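Local coordinates for protein alpha-galactosidase (Thermus thermophilus, PDB 6LCJ) that probably hydrolyses terminal alpha-galactosidic bonds, as a thermostable glycoside hydrolase that assembles into a hexamer, at residues R102-A113 with Y126-Y137; F40-W50 with W88-P99. One frame throughout, in Å; residues are numbered along the deposited sequence.

Contact 1: R102-A113 with Y126-Y137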
loop_
_atom_site.group_PDB
_atom_site.type_symbol
_atom_site.label_atom_id
_atom_site.label_comp_id
_atom_site.label_asym_id
_atom_site.label_seq_id
_atom_site.Cartn_x
_atom_site.Cartn_y
_atom_site.Cartn_z
ATOM N N ARG E 102 -0.218 -36.595 28.799
ATOM C CA ARG E 102 0.394 -35.915 29.925
ATOM C C ARG E 102 0.743 -34.485 29.528
ATOM O O ARG E 102 1.008 -34.187 28.357
ATOM C CB ARG E 102 1.622 -36.680 30.414
ATOM C CG ARG E 102 1.246 -38.059 30.962
ATOM C CD ARG E 102 2.312 -38.659 31.859
ATOM N NE ARG E 102 3.535 -38.952 31.120
ATOM C CZ ARG E 102 4.751 -38.909 31.659
ATOM N NH1 ARG E 102 4.893 -38.594 32.949
ATOM N NH2 ARG E 102 5.820 -39.183 30.914
ATOM N N ALA E 103 0.708 -33.590 30.512
ATOM C CA ALA E 103 0.891 -32.166 30.271
ATOM C C ALA E 103 2.153 -31.653 30.957
ATOM O O ALA E 103 2.447 -32.012 32.099
ATOM C CB ALA E 103 -0.321 -31.376 30.758
ATOM N N LEU E 104 2.905 -30.825 30.244
ATOM C CA LEU E 104 3.981 -30.044 30.838
ATOM C C LEU E 104 3.402 -28.673 31.168
ATOM O O LEU E 104 3.028 -27.922 30.262
ATOM C CB LEU E 104 5.172 -29.939 29.885
ATOM C CG LEU E 104 6.369 -29.135 30.390
ATOM C CD1 LEU E 104 7.110 -29.919 31.457
ATOM C CD2 LEU E 104 7.281 -28.782 29.236
ATOM N N LEU E 105 3.322 -28.352 32.454
ATOM C CA LEU E 105 2.673 -27.140 32.937
ATOM C C LEU E 105 3.704 -26.155 33.461
ATOM O O LEU E 105 4.588 -26.528 34.236
ATOM C CB LEU E 105 1.664 -27.458 34.046
ATOM C CG LEU E 105 0.827 -26.322 34.634
ATOM C CD1 LEU E 105 -0.547 -26.820 35.077
ATOM C CD2 LEU E 105 1.547 -25.630 35.806
ATOM N N LEU E 106 3.561 -24.896 33.055
ATOM C CA LEU E 106 4.339 -23.780 33.577
ATOM C C LEU E 106 3.355 -22.712 34.033
ATOM O O LEU E 106 2.648 -22.128 33.206
ATOM C CB LEU E 106 5.285 -23.229 32.509
ATOM C CG LEU E 106 6.062 -21.983 32.928
ATOM C CD1 LEU E 106 7.219 -22.385 33.855
ATOM C CD2 LEU E 106 6.540 -21.179 31.714
ATOM N N GLY E 107 3.318 -22.442 35.339
ATOM C CA GLY E 107 2.370 -21.488 35.886
ATOM C C GLY E 107 2.953 -20.467 36.845
ATOM O O GLY E 107 3.710 -20.811 37.753
ATOM N N ALA E 108 2.593 -19.201 36.667
ATOM C CA ALA E 108 3.082 -18.155 37.552
ATOM C C ALA E 108 2.506 -18.286 38.960
ATOM O O ALA E 108 1.328 -18.602 39.149
ATOM C CB ALA E 108 2.728 -16.787 36.989
ATOM N N LEU E 109 3.346 -18.027 39.953
ATOM C CA LEU E 109 2.922 -17.963 41.342
ATOM C C LEU E 109 2.742 -16.532 41.837
ATOM O O LEU E 109 2.329 -16.343 42.979
ATOM C CB LEU E 109 3.927 -18.707 42.232
ATOM C CG LEU E 109 3.981 -20.209 41.940
ATOM C CD1 LEU E 109 4.933 -20.925 42.877
ATOM C CD2 LEU E 109 2.592 -20.822 42.028
ATOM N N ASP E 110 3.041 -15.526 41.003
ATOM C CA ASP E 110 2.847 -14.112 41.296
ATOM C C ASP E 110 2.035 -13.450 40.180
ATOM O O ASP E 110 1.716 -14.063 39.155
ATOM C CB ASP E 110 4.192 -13.381 41.457
ATOM C CG ASP E 110 5.021 -13.918 42.611
ATOM O OD1 ASP E 110 4.564 -13.838 43.779
ATOM O OD2 ASP E 110 6.143 -14.411 42.355
ATOM N N LEU E 111 1.764 -12.161 40.367
ATOM C CA LEU E 111 0.965 -11.354 39.453
ATOM C C LEU E 111 1.727 -10.974 38.188
ATOM O O LEU E 111 2.947 -10.799 38.197
ATOM C CB LEU E 111 0.535 -10.052 40.132
ATOM C CG LEU E 111 -0.344 -10.110 41.367
ATOM C CD1 LEU E 111 -0.204 -8.817 42.166
ATOM C CD2 LEU E 111 -1.789 -10.345 40.955
ATOM N N GLY E 112 0.978 -10.785 37.105
ATOM C CA GLY E 112 1.489 -10.061 35.957
ATOM C C GLY E 112 2.287 -10.871 34.966
ATOM O O GLY E 112 3.138 -10.310 34.275
ATOM N N ALA E 113 2.034 -12.175 34.864
ATOM C CA ALA E 113 2.791 -13.053 33.988
ATOM C C ALA E 113 1.972 -13.486 32.772
ATOM O O ALA E 113 0.740 -13.576 32.817
ATOM C CB ALA E 113 3.276 -14.285 34.750
ATOM N N TYR E 126 7.231 -12.433 33.027
ATOM C CA TYR E 126 6.579 -11.466 33.897
ATOM C C TYR E 126 6.637 -10.086 33.256
ATOM O O TYR E 126 7.658 -9.693 32.694
ATOM C CB TYR E 126 7.249 -11.445 35.274
ATOM C CG TYR E 126 6.707 -12.481 36.252
ATOM C CD1 TYR E 126 5.506 -12.281 36.926
ATOM C CD2 TYR E 126 7.404 -13.653 36.502
ATOM C CE1 TYR E 126 5.006 -13.239 37.818
ATOM C CE2 TYR E 126 6.918 -14.606 37.386
ATOM C CZ TYR E 126 5.724 -14.395 38.038
ATOM O OH TYR E 126 5.268 -15.343 38.914
ATOM N N ALA E 127 5.525 -9.356 33.322
ATOM C CA ALA E 127 5.468 -8.039 32.690
ATOM C C ALA E 127 6.180 -6.982 33.535
ATOM O O ALA E 127 7.020 -6.227 33.028
ATOM C CB ALA E 127 4.013 -7.640 32.440
ATOM N N GLY E 128 5.856 -6.910 34.821
ATOM C CA GLY E 128 6.574 -6.026 35.713
ATOM C C GLY E 128 7.749 -6.702 36.396
ATOM O O GLY E 128 8.652 -7.225 35.735
ATOM N N LYS E 129 7.754 -6.695 37.724
ATOM C CA LYS E 129 8.858 -7.319 38.436
ATOM C C LYS E 129 8.729 -8.835 38.375
ATOM O O LYS E 129 7.619 -9.380 38.287
ATOM C CB LYS E 129 8.904 -6.839 39.888
ATOM C CG LYS E 129 7.548 -6.735 40.568
ATOM C CD LYS E 129 7.677 -6.846 42.091
ATOM C CE LYS E 129 6.434 -7.491 42.707
ATOM N NZ LYS E 129 6.577 -7.805 44.163
ATOM N N GLY E 130 9.888 -9.512 38.415
ATOM C CA GLY E 130 10.000 -10.963 38.307
ATOM C C GLY E 130 9.150 -11.757 39.277
ATOM O O GLY E 130 8.266 -11.207 39.943
ATOM N N GLY E 131 9.394 -13.056 39.374
ATOM C CA GLY E 131 8.603 -13.852 40.286
ATOM C C GLY E 131 8.904 -15.323 40.130
ATOM O O GLY E 131 9.819 -15.727 39.403
ATOM N N ALA E 132 8.107 -16.117 40.838
ATOM C CA ALA E 132 8.271 -17.556 40.901
ATOM C C ALA E 132 7.331 -18.242 39.920
ATOM O O ALA E 132 6.406 -17.634 39.368
ATOM C CB ALA E 132 8.014 -18.070 42.323
ATOM N N TRP E 133 7.565 -19.544 39.740
ATOM C CA TRP E 133 6.856 -20.353 38.768
ATOM C C TRP E 133 6.701 -21.752 39.321
ATOM O O TRP E 133 7.575 -22.250 40.028
ATOM C CB TRP E 133 7.599 -20.459 37.432
ATOM C CG TRP E 133 7.849 -19.172 36.754
ATOM C CD1 TRP E 133 8.924 -18.352 36.931
ATOM C CD2 TRP E 133 7.015 -18.545 35.768
ATOM N NE1 TRP E 133 8.809 -17.254 36.117
ATOM C CE2 TRP E 133 7.646 -17.350 35.392
ATOM C CE3 TRP E 133 5.800 -18.882 35.170
ATOM C CZ2 TRP E 133 7.102 -16.482 34.439
ATOM C CZ3 TRP E 133 5.256 -18.013 34.227
ATOM C CH2 TRP E 133 5.906 -16.829 33.879
ATOM N N PHE E 134 5.591 -22.385 38.977
ATOM C CA PHE E 134 5.403 -23.801 39.221
ATOM C C PHE E 134 5.621 -24.512 37.901
ATOM O O PHE E 134 5.086 -24.080 36.874
ATOM C CB PHE E 134 4.010 -24.102 39.769
ATOM C CG PHE E 134 3.795 -25.553 40.069
ATOM C CD1 PHE E 134 4.623 -26.209 40.966
ATOM C CD2 PHE E 134 2.791 -26.264 39.445
ATOM C CE1 PHE E 134 4.449 -27.548 41.247
ATOM C CE2 PHE E 134 2.610 -27.609 39.708
ATOM C CZ PHE E 134 3.446 -28.254 40.623
ATOM N N LEU E 135 6.430 -25.568 37.918
ATOM C CA LEU E 135 6.662 -26.366 36.723
ATOM C C LEU E 135 6.453 -27.826 37.072
ATOM O O LEU E 135 6.979 -28.309 38.077
ATOM C CB LEU E 135 8.066 -26.148 36.154
ATOM C CG LEU E 135 8.558 -27.189 35.146
ATOM C CD1 LEU E 135 7.894 -26.983 33.805
ATOM C CD2 LEU E 135 10.069 -27.166 35.025
ATOM N N ALA E 136 5.684 -28.521 36.247
ATOM C CA ALA E 136 5.299 -29.884 36.546
ATOM C C ALA E 136 5.079 -30.636 35.241
ATOM O O ALA E 136 4.788 -30.040 34.201
ATOM C CB ALA E 136 4.040 -29.914 37.417
ATOM N N TYR E 137 5.244 -31.955 35.308
ATOM C CA TYR E 137 5.008 -32.834 34.174
ATOM C C TYR E 137 4.335 -34.090 34.696
ATOM O O TYR E 137 4.798 -34.679 35.676
ATOM C CB TYR E 137 6.312 -33.188 33.456
ATOM C CG TYR E 137 6.109 -34.062 32.250
ATOM C CD1 TYR E 137 5.094 -33.793 31.341
ATOM C CD2 TYR E 137 6.932 -35.155 32.014
ATOM C CE1 TYR E 137 4.901 -34.589 30.228
ATOM C CE2 TYR E 137 6.752 -35.960 30.893
ATOM C CZ TYR E 137 5.734 -35.674 30.007
ATOM O OH TYR E 137 5.553 -36.469 28.896
HETATM O O HOH W 1 4.704 -8.904 36.824
#
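Tyr126 and Asp110 meet because each holds its CG anti to its own carbonyl carbon: chi1 of -86° carries the Tyr126 hydroxyl up to the 109-111 turn, and chi1 of -62° sends the Asp110 carboxylate back across to Ala132. Tyr126 OH accepts a bent bond from Asp110 N at 3.1 Å and donates to Ala132 O at 2.6 Å, in the plane of that carbonyl. The same Ala132 O takes Leu109 N from above its plane, so two donors grip it. Asp110 OD2 adds a bond to Ala132 N, 3.0 Å long. The two bonds of the Tyr126 hydroxyl, to Asp110 N and Ala132 O, restrain the turn of the phenol. Its ring carries Ala113 CB over one face, 3.9 Å from the centroid, a CH-pi contact, and Leu111 O at its edge, 3.2 Å from CE1.

Further along, strands 102-108 and 132-137 form an antiparallel ladder whose hydrogen-bonded pairs are Leu105-Ala136 and Gly107-Phe134; Phe134 N reaches Gly107 O at 2.7 Å. Trp133 CE3 packs 3.8 Å from Leu106 CG, and the far rim of the indole meets Ala113. At the other end Tyr137 CE2 lies over one face of the Arg102 guanidinium, 3.4 Å from NH2, but the planes are 42° apart, so this is no parallel stack; Asp100 and Gly9 O hold the charged end.

Helix 140-149 packs on the face bearing Leu105, Phe134 and Ala136. Strand 33-37 of the second sheet meets Leu104, Leu106, Trp133 and Leu135 on the other face, while strands 93-97 and 26-30 flank the pair within its own sheet.

Contact 2: F40-W50 with W88-P99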
loop_
_atom_site.group_PDB
_atom_site.type_symbol
_atom_site.label_atom_id
_atom_site.label_comp_id
_atom_site.label_asym_id
_atom_site.label_seq_id
_atom_site.Cartn_x
_atom_site.Cartn_y
_atom_site.Cartn_z
ATOM N N PHE E 40 9.302 -33.916 24.435
ATOM C CA PHE E 40 8.395 -34.622 23.545
ATOM C C PHE E 40 7.971 -33.648 22.466
ATOM O O PHE E 40 8.010 -32.430 22.687
ATOM C CB PHE E 40 7.152 -35.165 24.280
ATOM C CG PHE E 40 6.408 -34.135 25.106
ATOM C CD1 PHE E 40 5.518 -33.246 24.509
ATOM C CD2 PHE E 40 6.581 -34.073 26.486
ATOM C CE1 PHE E 40 4.829 -32.299 25.268
ATOM C CE2 PHE E 40 5.897 -33.126 27.253
ATOM C CZ PHE E 40 5.020 -32.241 26.641
ATOM N N PRO E 41 7.581 -34.137 21.289
ATOM C CA PRO E 41 6.922 -33.251 20.318
ATOM C C PRO E 41 5.526 -32.912 20.822
ATOM O O PRO E 41 4.785 -33.794 21.270
ATOM C CB PRO E 41 6.887 -34.090 19.035
ATOM C CG PRO E 41 6.852 -35.523 19.532
ATOM C CD PRO E 41 7.662 -35.532 20.815
ATOM N N ALA E 42 5.177 -31.628 20.774
ATOM C CA ALA E 42 3.966 -31.130 21.415
ATOM C C ALA E 42 2.831 -31.022 20.403
ATOM O O ALA E 42 3.013 -30.462 19.317
ATOM C CB ALA E 42 4.226 -29.777 22.079
ATOM N N LYS E 43 1.655 -31.546 20.771
ATOM C CA LYS E 43 0.481 -31.482 19.907
ATOM C C LYS E 43 -0.568 -30.478 20.372
ATOM O O LYS E 43 -1.431 -30.090 19.575
ATOM C CB LYS E 43 -0.174 -32.863 19.787
ATOM C CG LYS E 43 0.787 -33.989 19.420
ATOM C CD LYS E 43 1.188 -33.938 17.938
ATOM C CE LYS E 43 2.380 -34.851 17.650
ATOM N NZ LYS E 43 2.172 -36.249 18.156
ATOM N N GLY E 44 -0.528 -30.044 21.620
ATOM C CA GLY E 44 -1.444 -29.019 22.082
ATOM C C GLY E 44 -0.769 -28.041 23.019
ATOM O O GLY E 44 0.156 -28.382 23.758
ATOM N N PHE E 45 -1.250 -26.803 22.972
ATOM C CA PHE E 45 -0.873 -25.755 23.912
ATOM C C PHE E 45 -2.110 -25.356 24.705
ATOM O O PHE E 45 -3.178 -25.122 24.122
ATOM C CB PHE E 45 -0.277 -24.541 23.184
ATOM C CG PHE E 45 -0.142 -23.279 24.060
ATOM C CD1 PHE E 45 0.606 -23.295 25.232
ATOM C CD2 PHE E 45 -0.747 -22.082 23.682
ATOM C CE1 PHE E 45 0.743 -22.142 26.016
ATOM C CE2 PHE E 45 -0.609 -20.921 24.464
ATOM C CZ PHE E 45 0.129 -20.953 25.627
ATOM N N PHE E 46 -1.979 -25.300 26.029
ATOM C CA PHE E 46 -3.085 -24.826 26.851
ATOM C C PHE E 46 -3.083 -23.296 26.855
ATOM O O PHE E 46 -2.180 -22.650 27.416
ATOM C CB PHE E 46 -3.013 -25.370 28.270
ATOM C CG PHE E 46 -4.117 -24.853 29.147
ATOM C CD1 PHE E 46 -5.432 -25.176 28.873
ATOM C CD2 PHE E 46 -3.848 -24.012 30.218
ATOM C CE1 PHE E 46 -6.465 -24.687 29.668
ATOM C CE2 PHE E 46 -4.868 -23.536 31.018
ATOM C CZ PHE E 46 -6.179 -23.875 30.744
ATOM N N ARG E 47 -4.103 -22.723 26.243
ATOM C CA ARG E 47 -4.204 -21.289 26.055
ATOM C C ARG E 47 -5.147 -20.765 27.129
ATOM O O ARG E 47 -6.367 -20.901 27.012
ATOM C CB ARG E 47 -4.696 -20.990 24.643
ATOM C CG ARG E 47 -4.540 -19.541 24.222
ATOM C CD ARG E 47 -5.780 -18.728 24.545
ATOM N NE ARG E 47 -5.605 -17.346 24.122
ATOM C CZ ARG E 47 -6.426 -16.356 24.445
ATOM N NH1 ARG E 47 -7.489 -16.595 25.197
ATOM N NH2 ARG E 47 -6.188 -15.120 24.011
ATOM N N HIS E 48 -4.585 -20.187 28.190
ATOM C CA HIS E 48 -5.391 -19.630 29.276
ATOM C C HIS E 48 -5.629 -18.129 29.070
ATOM O O HIS E 48 -4.704 -17.317 29.190
ATOM C CB HIS E 48 -4.745 -19.871 30.629
ATOM C CG HIS E 48 -5.646 -19.476 31.750
ATOM N ND1 HIS E 48 -5.380 -18.415 32.588
ATOM C CD2 HIS E 48 -6.874 -19.934 32.096
ATOM C CE1 HIS E 48 -6.386 -18.265 33.431
ATOM N NE2 HIS E 48 -7.305 -19.175 33.156
ATOM N N GLY E 49 -6.876 -17.758 28.799
ATOM C CA GLY E 49 -7.222 -16.356 28.642
ATOM C C GLY E 49 -7.166 -15.578 29.949
ATOM O O GLY E 49 -7.126 -16.124 31.057
ATOM N N TRP E 50 -7.191 -14.253 29.800
ATOM C CA TRP E 50 -6.887 -13.358 30.914
ATOM C C TRP E 50 -8.010 -13.299 31.940
ATOM O O TRP E 50 -7.753 -13.347 33.147
ATOM C CB TRP E 50 -6.617 -11.960 30.387
ATOM C CG TRP E 50 -6.170 -10.985 31.431
ATOM C CD1 TRP E 50 -5.291 -11.211 32.453
ATOM C CD2 TRP E 50 -6.571 -9.619 31.538
ATOM N NE1 TRP E 50 -5.120 -10.066 33.187
ATOM C CE2 TRP E 50 -5.887 -9.071 32.644
ATOM C CE3 TRP E 50 -7.431 -8.794 30.790
ATOM C CZ2 TRP E 50 -6.042 -7.741 33.032
ATOM C CZ3 TRP E 50 -7.583 -7.475 31.167
ATOM C CH2 TRP E 50 -6.891 -6.955 32.279
ATOM N N TRP E 88 1.193 -17.571 20.114
ATOM C CA TRP E 88 0.167 -18.012 21.053
ATOM C C TRP E 88 0.597 -17.656 22.469
ATOM O O TRP E 88 1.505 -18.289 23.023
ATOM C CB TRP E 88 -0.060 -19.510 20.929
ATOM C CG TRP E 88 -0.915 -19.924 19.764
ATOM C CD1 TRP E 88 -0.491 -20.501 18.598
ATOM C CD2 TRP E 88 -2.342 -19.817 19.663
ATOM N NE1 TRP E 88 -1.560 -20.754 17.784
ATOM C CE2 TRP E 88 -2.710 -20.351 18.415
ATOM C CE3 TRP E 88 -3.338 -19.328 20.506
ATOM C CZ2 TRP E 88 -4.032 -20.400 17.986
ATOM C CZ3 TRP E 88 -4.652 -19.387 20.083
ATOM C CH2 TRP E 88 -4.985 -19.913 18.833
ATOM N N TRP E 89 -0.063 -16.656 23.054
ATOM C CA TRP E 89 0.217 -16.202 24.410
ATOM C C TRP E 89 -0.979 -16.484 25.311
ATOM O O TRP E 89 -2.118 -16.213 24.943
ATOM C CB TRP E 89 0.518 -14.702 24.441
ATOM C CG TRP E 89 1.893 -14.293 24.058
ATOM C CD1 TRP E 89 2.299 -13.846 22.840
ATOM C CD2 TRP E 89 3.052 -14.249 24.906
ATOM N NE1 TRP E 89 3.641 -13.537 22.867
ATOM C CE2 TRP E 89 4.124 -13.772 24.124
ATOM C CE3 TRP E 89 3.290 -14.586 26.244
ATOM C CZ2 TRP E 89 5.405 -13.617 24.631
ATOM C CZ3 TRP E 89 4.570 -14.427 26.747
ATOM C CH2 TRP E 89 5.608 -13.942 25.943
ATOM N N GLY E 90 -0.720 -17.015 26.506
ATOM C CA GLY E 90 -1.739 -17.175 27.517
ATOM C C GLY E 90 -1.407 -16.352 28.753
ATOM O O GLY E 90 -0.299 -15.830 28.902
ATOM N N SER E 91 -2.378 -16.258 29.654
ATOM C CA SER E 91 -2.213 -15.501 30.888
ATOM C C SER E 91 -1.886 -16.419 32.059
ATOM O O SER E 91 -2.620 -17.377 32.334
ATOM C CB SER E 91 -3.464 -14.693 31.216
ATOM O OG SER E 91 -3.432 -14.315 32.587
ATOM N N GLY E 92 -0.792 -16.106 32.756
ATOM C CA GLY E 92 -0.483 -16.717 34.032
ATOM C C GLY E 92 0.027 -18.140 33.960
ATOM O O GLY E 92 1.034 -18.456 34.601
ATOM N N VAL E 93 -0.640 -19.010 33.194
ATOM C CA VAL E 93 -0.260 -20.416 33.114
ATOM C C VAL E 93 -0.383 -20.908 31.672
ATOM O O VAL E 93 -1.227 -20.448 30.900
ATOM C CB VAL E 93 -1.107 -21.294 34.070
ATOM C CG1 VAL E 93 -2.583 -21.088 33.799
ATOM C CG2 VAL E 93 -0.733 -22.795 33.949
ATOM N N GLY E 94 0.489 -21.849 31.313
ATOM C CA GLY E 94 0.404 -22.517 30.036
ATOM C C GLY E 94 0.798 -23.969 30.202
ATOM O O GLY E 94 1.312 -24.380 31.250
ATOM N N ALA E 95 0.531 -24.748 29.161
ATOM C CA ALA E 95 0.908 -26.149 29.212
ATOM C C ALA E 95 1.038 -26.689 27.801
ATOM O O ALA E 95 0.365 -26.225 26.875
ATOM C CB ALA E 95 -0.095 -26.986 30.020
ATOM N N LEU E 96 1.927 -27.662 27.654
ATOM C CA LEU E 96 2.118 -28.395 26.415
ATOM C C LEU E 96 1.712 -29.844 26.641
ATOM O O LEU E 96 1.877 -30.392 27.735
ATOM C CB LEU E 96 3.576 -28.307 25.935
ATOM C CG LEU E 96 4.042 -26.925 25.455
ATOM C CD1 LEU E 96 5.526 -26.908 25.121
ATOM C CD2 LEU E 96 3.217 -26.460 24.255
ATOM N N ARG E 97 1.175 -30.456 25.600
ATOM C CA ARG E 97 0.573 -31.777 25.693
ATOM C C ARG E 97 1.410 -32.803 24.944
ATOM O O ARG E 97 1.600 -32.688 23.727
ATOM C CB ARG E 97 -0.844 -31.750 25.132
ATOM C CG ARG E 97 -1.663 -32.941 25.527
ATOM C CD ARG E 97 -2.998 -32.874 24.853
ATOM N NE ARG E 97 -4.044 -32.605 25.822
ATOM C CZ ARG E 97 -5.176 -31.984 25.529
ATOM N NH1 ARG E 97 -5.407 -31.584 24.282
ATOM N NH2 ARG E 97 -6.080 -31.787 26.482
ATOM N N GLY E 98 1.890 -33.813 25.668
ATOM C CA GLY E 98 2.553 -34.940 25.058
ATOM C C GLY E 98 1.549 -35.850 24.384
ATOM O O GLY E 98 0.377 -35.911 24.777
ATOM N N PRO E 99 1.987 -36.562 23.334
ATOM C CA PRO E 99 1.111 -37.559 22.681
ATOM C C PRO E 99 0.357 -38.489 23.635
ATOM O O PRO E 99 -0.709 -39.003 23.265
ATOM C CB PRO E 99 2.097 -38.344 21.805
ATOM C CG PRO E 99 3.142 -37.331 21.431
ATOM C CD PRO E 99 3.226 -36.326 22.567
HETATM O O HOH W 2 -1.716 -20.166 28.336
HETATM O O HOH W 3 -3.519 -16.329 22.710
HETATM O O HOH W 4 -5.626 -14.895 34.642
#
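His48 and Ser91 join through two bonds of opposite sense. Ser91 N donates to His48 O at 2.6 Å, nearly straight, and His48 ND1 donates back to Ser91 O at 3.0 Å. With CG anti to the backbone N (chi1 -172°), the imidazole swings over to Ser91 and meets that oxygen at its edge, 7° from the ring plane. Val93 N bonds to the same Ser91 O from the opposite face of the carbonyl. Next to this, a water accepts from His48 N and donates to Phe46 O and Val93 O, linking the strands where no direct backbone bond spans them. Direct pairing returns with Phe46 N to Ala95 O at 2.7 Å and continues to Lys43 N, which donates to Arg97 O.

Segment 88-99 thus meets strand 44-48 twice, because the chain turns at Gly92, whose phi is positive, and passes from the six-stranded sheet (89-91) to the seven-stranded one (93-97). This crossing joins the two layers of the beta-sandwich that precedes the TIM barrel, as in GH36 relatives.

Between the layers Phe45 CD2 packs 3.8 Å from Trp88 CB, with Gly90 N at the edge of the Phe45 ring. Arg47 crosses Trp88 at about a right angle, CG lying 3.9 Å from CE3, and a water joins Arg47 NE to Trp89 O. In the loop leading to strand 44-48, Phe40 takes Gly98 CA over one ring face, 3.7 Å from the centroid, a CH-pi contact.

Farther out, Asp78 forms a salt bridge with Arg47 and also accepts from Trp50 N. His48 NE2 is hydrogen-bonded to Arg390 NE, and Arg97 has a salt bridge to Glu140 and a cation-pi contact with Trp58.

Overall arrangement
Both segments of contact 2 come earlier in the chain than those of contact 1, and the two centres are about 12 Å apart. They share the seven-stranded antiparallel sheet, in which strands 93-97 and 102-108 are consecutive neighbours. The probable hydrogen bonds Ala108 N to Gly92 O and Leu104 N to Leu96 O, both 2.7 Å, link these two middle strands, and the sheet order 44-48, 93-97, 102-108, 132-137 therefore places contact 2 beside contact 1. At one end Tyr137 packs against Phe40. At the other, both contacts approach the barrel and share one residue there: Glu317 accepts from Gly112 N of contact 1 and Trp50 NE1 of contact 2, tying the sandwich to the TIM-barrel domain.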